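Local coordinates for succinoglycan biosynthesis protein (Bacillus cereus ATCC 14579, PDB 3B55) that binds calcium and, as a member of the erythromycin esterase-like family, is probably a hydrolase of unknown substrate, at residues A[306-318]-A[416-428]. The protein carries 1 engineered substitution. Residues are numbered along the deposited sequence; the frame is centred on the assembly and turned at random.
Sequences HNGHVSKTNMLSF and PKTVDISLGKAFD
K312 N donates a hydrogen bond to A426 O at 2.8 Å, and from this point residues 313-318 run back along 421-416 in the opposite direction. The contact belongs to the erythromycin esterase-like fold: the loop leaving central-sheet strand 301-306 packs on one strand of the two-stranded antiparallel sheet of 402-405 and 418-421 and on the turn of helix, 423-426, that leads into central-sheet strand 429-433. Selenomethionine M315 fills the middle. Its CG sits between the backbone N and the carbonyl carbon (chi1 67°), and the bend at chi3 turns CE in between I421 and F427. M315 CE lies 3.3 Å from I421 CD1, a tight pair, and reaches F427 CZ from an oblique direction. F427 also takes V310 CG2 at its edge, near the ring plane, while S311 CB packs against CZ and CE1. The side chain of V310 lies about 7 Å from that of the calcium ligand E113, and H306 N is hydrogen-bonded to E113 OE1. At the outer end P416 sits over one face of the F318 ring, CG 4.1 Å from the centroid and only 5° off the normal, a CH-pi contact. At the other end K312 stretches past the K425 carbonyl toward D428; NZ makes a salt bridge to OD2, whose position is less sure, and also bonds Y336 O, while D428 OD2 accepts from S338 N. T313 crosses K425 at a slant, CG2 3.7 Å from K425 CB. T313 OG1 rests on A426 CB and meets a water that accepts from S422 N.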
loop_
_atom_site.group_PDB
_atom_site.type_symbol
_atom_site.label_atom_id
_atom_site.label_comp_id
_atom_site.label_asym_id
_atom_site.label_seq_id
_atom_site.Cartn_x
_atom_site.Cartn_y
_atom_site.Cartn_z
ATOM N N HIS A 306 2.489 3.579 -1.347
ATOM C CA HIS A 306 3.012 4.903 -1.686
ATOM C C HIS A 306 2.304 5.996 -0.868
ATOM O O HIS A 306 1.135 5.838 -0.486
ATOM C CB HIS A 306 2.813 5.141 -3.193
ATOM C CG HIS A 306 3.511 6.354 -3.724
ATOM N ND1 HIS A 306 3.083 7.636 -3.457
ATOM C CD2 HIS A 306 4.599 6.478 -4.521
ATOM C CE1 HIS A 306 3.878 8.499 -4.066
ATOM N NE2 HIS A 306 4.807 7.821 -4.718
ATOM N N ASN A 307 3.014 7.087 -0.578
ATOM C CA ASN A 307 2.438 8.207 0.178
ATOM C C ASN A 307 1.088 8.630 -0.394
ATOM O O ASN A 307 0.161 8.969 0.347
ATOM C CB ASN A 307 3.373 9.427 0.149
ATOM C CG ASN A 307 4.426 9.398 1.249
ATOM O OD1 ASN A 307 5.296 10.267 1.309
ATOM N ND2 ASN A 307 4.344 8.411 2.129
ATOM N N GLY A 308 0.985 8.603 -1.717
ATOM C CA GLY A 308 -0.248 8.997 -2.371
ATOM C C GLY A 308 -1.444 8.085 -2.160
ATOM O O GLY A 308 -2.586 8.513 -2.358
ATOM N N HIS A 309 -1.204 6.839 -1.760
ATOM C CA HIS A 309 -2.306 5.912 -1.548
ATOM C C HIS A 309 -2.730 5.755 -0.085
ATOM O O HIS A 309 -3.758 5.135 0.195
ATOM C CB HIS A 309 -1.971 4.539 -2.151
ATOM C CG HIS A 309 -1.852 4.548 -3.646
ATOM N ND1 HIS A 309 -2.879 4.949 -4.473
ATOM C CD2 HIS A 309 -0.830 4.193 -4.462
ATOM C CE1 HIS A 309 -2.496 4.840 -5.734
ATOM N NE2 HIS A 309 -1.257 4.382 -5.755
ATOM N N VAL A 310 -1.950 6.311 0.841
ATOM C CA VAL A 310 -2.295 6.234 2.263
ATOM C C VAL A 310 -2.557 7.602 2.889
ATOM O O VAL A 310 -3.017 7.679 4.032
ATOM C CB VAL A 310 -1.195 5.523 3.117
ATOM C CG1 VAL A 310 -1.036 4.076 2.676
ATOM C CG2 VAL A 310 0.126 6.266 3.004
ATOM N N SER A 311 -2.263 8.676 2.160
ATOM C CA SER A 311 -2.490 10.017 2.689
ATOM C C SER A 311 -3.986 10.222 2.868
ATOM O O SER A 311 -4.789 9.604 2.171
ATOM C CB SER A 311 -1.911 11.081 1.750
ATOM O OG SER A 311 -2.337 10.898 0.411
ATOM N N LYS A 312 -4.369 11.075 3.813
ATOM C CA LYS A 312 -5.788 11.305 4.060
ATOM C C LYS A 312 -6.379 12.304 3.079
ATOM O O LYS A 312 -7.589 12.531 3.069
ATOM C CB LYS A 312 -6.016 11.771 5.498
ATOM C CG LYS A 312 -5.669 10.724 6.558
ATOM C CD LYS A 312 -5.903 11.292 7.961
ATOM C CE LYS A 312 -5.410 10.366 9.058
ATOM N NZ LYS A 312 -6.274 9.180 9.289
ATOM N N THR A 313 -5.521 12.909 2.264
ATOM C CA THR A 313 -5.969 13.855 1.253
ATOM C C THR A 313 -5.363 13.380 -0.052
ATOM O O THR A 313 -4.415 12.593 -0.046
ATOM C CB THR A 313 -5.504 15.292 1.545
ATOM O OG1 THR A 313 -4.074 15.324 1.637
ATOM C CG2 THR A 313 -6.110 15.789 2.848
ATOM N N ASN A 314 -5.919 13.854 -1.163
ATOM C CA ASN A 314 -5.479 13.465 -2.498
ATOM C C ASN A 314 -4.306 14.275 -3.036
ATOM O O ASN A 314 -4.486 15.403 -3.471
ATOM C CB ASN A 314 -6.670 13.578 -3.462
ATOM C CG ASN A 314 -6.419 12.899 -4.805
ATOM O OD1 ASN A 314 -7.333 12.778 -5.630
ATOM N ND2 ASN A 314 -5.191 12.446 -5.028
HETATM N N MSE A 315 -3.109 13.697 -3.015
HETATM C CA MSE A 315 -1.930 14.393 -3.530
HETATM C C MSE A 315 -1.612 13.902 -4.945
HETATM O O MSE A 315 -0.690 14.392 -5.588
HETATM C CB MSE A 315 -0.718 14.175 -2.610
HETATM C CG MSE A 315 -0.182 12.758 -2.556
HETATM SE SE MSE A 315 1.473 12.638 -1.536
HETATM C CE MSE A 315 0.732 12.373 0.213
ATOM N N LEU A 316 -2.403 12.940 -5.415
ATOM C CA LEU A 316 -2.260 12.350 -6.744
ATOM C C LEU A 316 -3.411 12.821 -7.629
ATOM O O LEU A 316 -3.744 12.183 -8.633
ATOM C CB LEU A 316 -2.306 10.820 -6.647
ATOM C CG LEU A 316 -1.032 9.984 -6.500
ATOM C CD1 LEU A 316 0.140 10.814 -6.017
ATOM C CD2 LEU A 316 -1.325 8.842 -5.546
ATOM N N SER A 317 -4.013 13.943 -7.255
ATOM C CA SER A 317 -5.143 14.475 -8.002
ATOM C C SER A 317 -4.901 14.683 -9.502
ATOM O O SER A 317 -5.855 14.883 -10.253
ATOM C CB SER A 317 -5.628 15.782 -7.357
ATOM O OG SER A 317 -4.554 16.672 -7.117
ATOM N N PHE A 318 -3.650 14.633 -9.956
ATOM C CA PHE A 318 -3.428 14.830 -11.383
ATOM C C PHE A 318 -3.930 13.640 -12.205
ATOM O O PHE A 318 -4.012 13.720 -13.429
ATOM C CB PHE A 318 -1.953 15.133 -11.701
ATOM C CG PHE A 318 -1.045 13.939 -11.649
ATOM C CD1 PHE A 318 -0.602 13.435 -10.432
ATOM C CD2 PHE A 318 -0.608 13.335 -12.828
ATOM C CE1 PHE A 318 0.264 12.342 -10.381
ATOM C CE2 PHE A 318 0.259 12.240 -12.792
ATOM C CZ PHE A 318 0.698 11.744 -11.562
ATOM N N PRO A 416 4.483 15.312 -13.163
ATOM C CA PRO A 416 4.983 16.325 -12.230
ATOM C C PRO A 416 5.945 15.735 -11.213
ATOM O O PRO A 416 5.705 14.637 -10.703
ATOM C CB PRO A 416 3.707 16.847 -11.578
ATOM C CG PRO A 416 2.810 15.640 -11.596
ATOM C CD PRO A 416 3.037 15.098 -12.981
ATOM N N LYS A 417 7.029 16.453 -10.922
ATOM C CA LYS A 417 7.993 15.962 -9.949
ATOM C C LYS A 417 7.597 16.391 -8.539
ATOM O O LYS A 417 8.057 15.804 -7.555
ATOM C CB LYS A 417 9.415 16.435 -10.263
ATOM C CG LYS A 417 10.467 15.571 -9.548
ATOM C CD LYS A 417 11.898 16.047 -9.749
ATOM C CE LYS A 417 12.376 15.854 -11.176
ATOM N NZ LYS A 417 12.260 14.435 -11.600
ATOM N N THR A 418 6.741 17.407 -8.443
ATOM C CA THR A 418 6.252 17.876 -7.149
ATOM C C THR A 418 4.752 18.127 -7.279
ATOM O O THR A 418 4.229 18.281 -8.387
ATOM C CB THR A 418 6.927 19.200 -6.690
ATOM O OG1 THR A 418 6.404 20.302 -7.446
ATOM C CG2 THR A 418 8.437 19.124 -6.877
ATOM N N VAL A 419 4.066 18.156 -6.144
ATOM C CA VAL A 419 2.631 18.406 -6.115
ATOM C C VAL A 419 2.337 19.224 -4.862
ATOM O O VAL A 419 3.124 19.209 -3.920
ATOM C CB VAL A 419 1.810 17.084 -6.047
ATOM C CG1 VAL A 419 2.036 16.263 -7.304
ATOM C CG2 VAL A 419 2.200 16.285 -4.809
ATOM N N ASP A 420 1.226 19.954 -4.861
ATOM C CA ASP A 420 0.848 20.747 -3.696
ATOM C C ASP A 420 0.102 19.857 -2.726
ATOM O O ASP A 420 -0.613 18.947 -3.132
ATOM C CB ASP A 420 -0.045 21.918 -4.094
ATOM C CG ASP A 420 0.748 23.150 -4.491
ATOM O OD1 ASP A 420 0.110 24.164 -4.855
ATOM O OD2 ASP A 420 2.000 23.103 -4.433
ATOM N N ILE A 421 0.259 20.113 -1.435
ATOM C CA ILE A 421 -0.405 19.287 -0.441
ATOM C C ILE A 421 -0.375 19.986 0.901
ATOM O O ILE A 421 0.488 20.827 1.141
ATOM C CB ILE A 421 0.323 17.909 -0.299
ATOM C CG1 ILE A 421 -0.502 16.950 0.564
ATOM C CG2 ILE A 421 1.698 18.099 0.372
ATOM C CD1 ILE A 421 0.164 15.606 0.758
ATOM N N SER A 422 -1.327 19.637 1.762
ATOM C CA SER A 422 -1.407 20.177 3.117
ATOM C C SER A 422 -0.909 19.016 3.975
ATOM O O SER A 422 -1.643 18.057 4.240
ATOM C CB SER A 422 -2.847 20.513 3.475
ATOM O OG SER A 422 -3.350 21.462 2.563
ATOM N N LEU A 423 0.350 19.091 4.385
ATOM C CA LEU A 423 0.950 18.021 5.165
ATOM C C LEU A 423 0.166 17.639 6.406
ATOM O O LEU A 423 -0.006 16.453 6.686
ATOM C CB LEU A 423 2.383 18.389 5.545
ATOM C CG LEU A 423 3.287 17.187 5.827
ATOM C CD1 LEU A 423 3.370 16.304 4.580
ATOM C CD2 LEU A 423 4.664 17.680 6.225
ATOM N N GLY A 424 -0.294 18.640 7.152
ATOM C CA GLY A 424 -1.056 18.375 8.359
ATOM C C GLY A 424 -2.370 17.658 8.099
ATOM O O GLY A 424 -2.877 16.960 8.972
ATOM N N LYS A 425 -2.934 17.824 6.908
ATOM C CA LYS A 425 -4.197 17.162 6.592
ATOM C C LYS A 425 -3.976 15.773 5.998
ATOM O O LYS A 425 -4.770 14.864 6.220
ATOM C CB LYS A 425 -5.017 18.018 5.628
ATOM C CG LYS A 425 -5.354 19.395 6.190
ATOM C CD LYS A 425 -6.321 20.169 5.297
ATOM C CE LYS A 425 -6.510 21.586 5.828
ATOM N NZ LYS A 425 -7.684 22.291 5.232
ATOM N N ALA A 426 -2.889 15.611 5.255
ATOM C CA ALA A 426 -2.580 14.335 4.630
ATOM C C ALA A 426 -2.073 13.276 5.609
ATOM O O ALA A 426 -2.435 12.102 5.495
ATOM C CB ALA A 426 -1.559 14.542 3.529
ATOM N N PHE A 427 -1.250 13.686 6.573
ATOM C CA PHE A 427 -0.689 12.737 7.530
ATOM C C PHE A 427 -0.766 13.135 8.998
ATOM O O PHE A 427 -0.678 14.315 9.353
ATOM C CB PHE A 427 0.783 12.476 7.212
ATOM C CG PHE A 427 1.039 12.003 5.813
ATOM C CD1 PHE A 427 0.687 10.713 5.422
ATOM C CD2 PHE A 427 1.650 12.844 4.885
ATOM C CE1 PHE A 427 0.944 10.262 4.117
ATOM C CE2 PHE A 427 1.913 12.405 3.578
ATOM C CZ PHE A 427 1.558 11.110 3.194
ATOM N N ASP A 428 -0.904 12.125 9.850
ATOM C CA ASP A 428 -0.952 12.323 11.293
ATOM C C ASP A 428 0.494 12.286 11.798
ATOM O O ASP A 428 0.855 12.978 12.742
ATOM C CB ASP A 428 -1.735 11.189 11.975
ATOM C CG ASP A 428 -3.167 11.077 11.479
ATOM O OD1 ASP A 428 -3.898 12.097 11.518
ATOM O OD2 ASP A 428 -3.565 9.968 11.055
HETATM O O HOH W 1 -3.916 18.337 0.768
#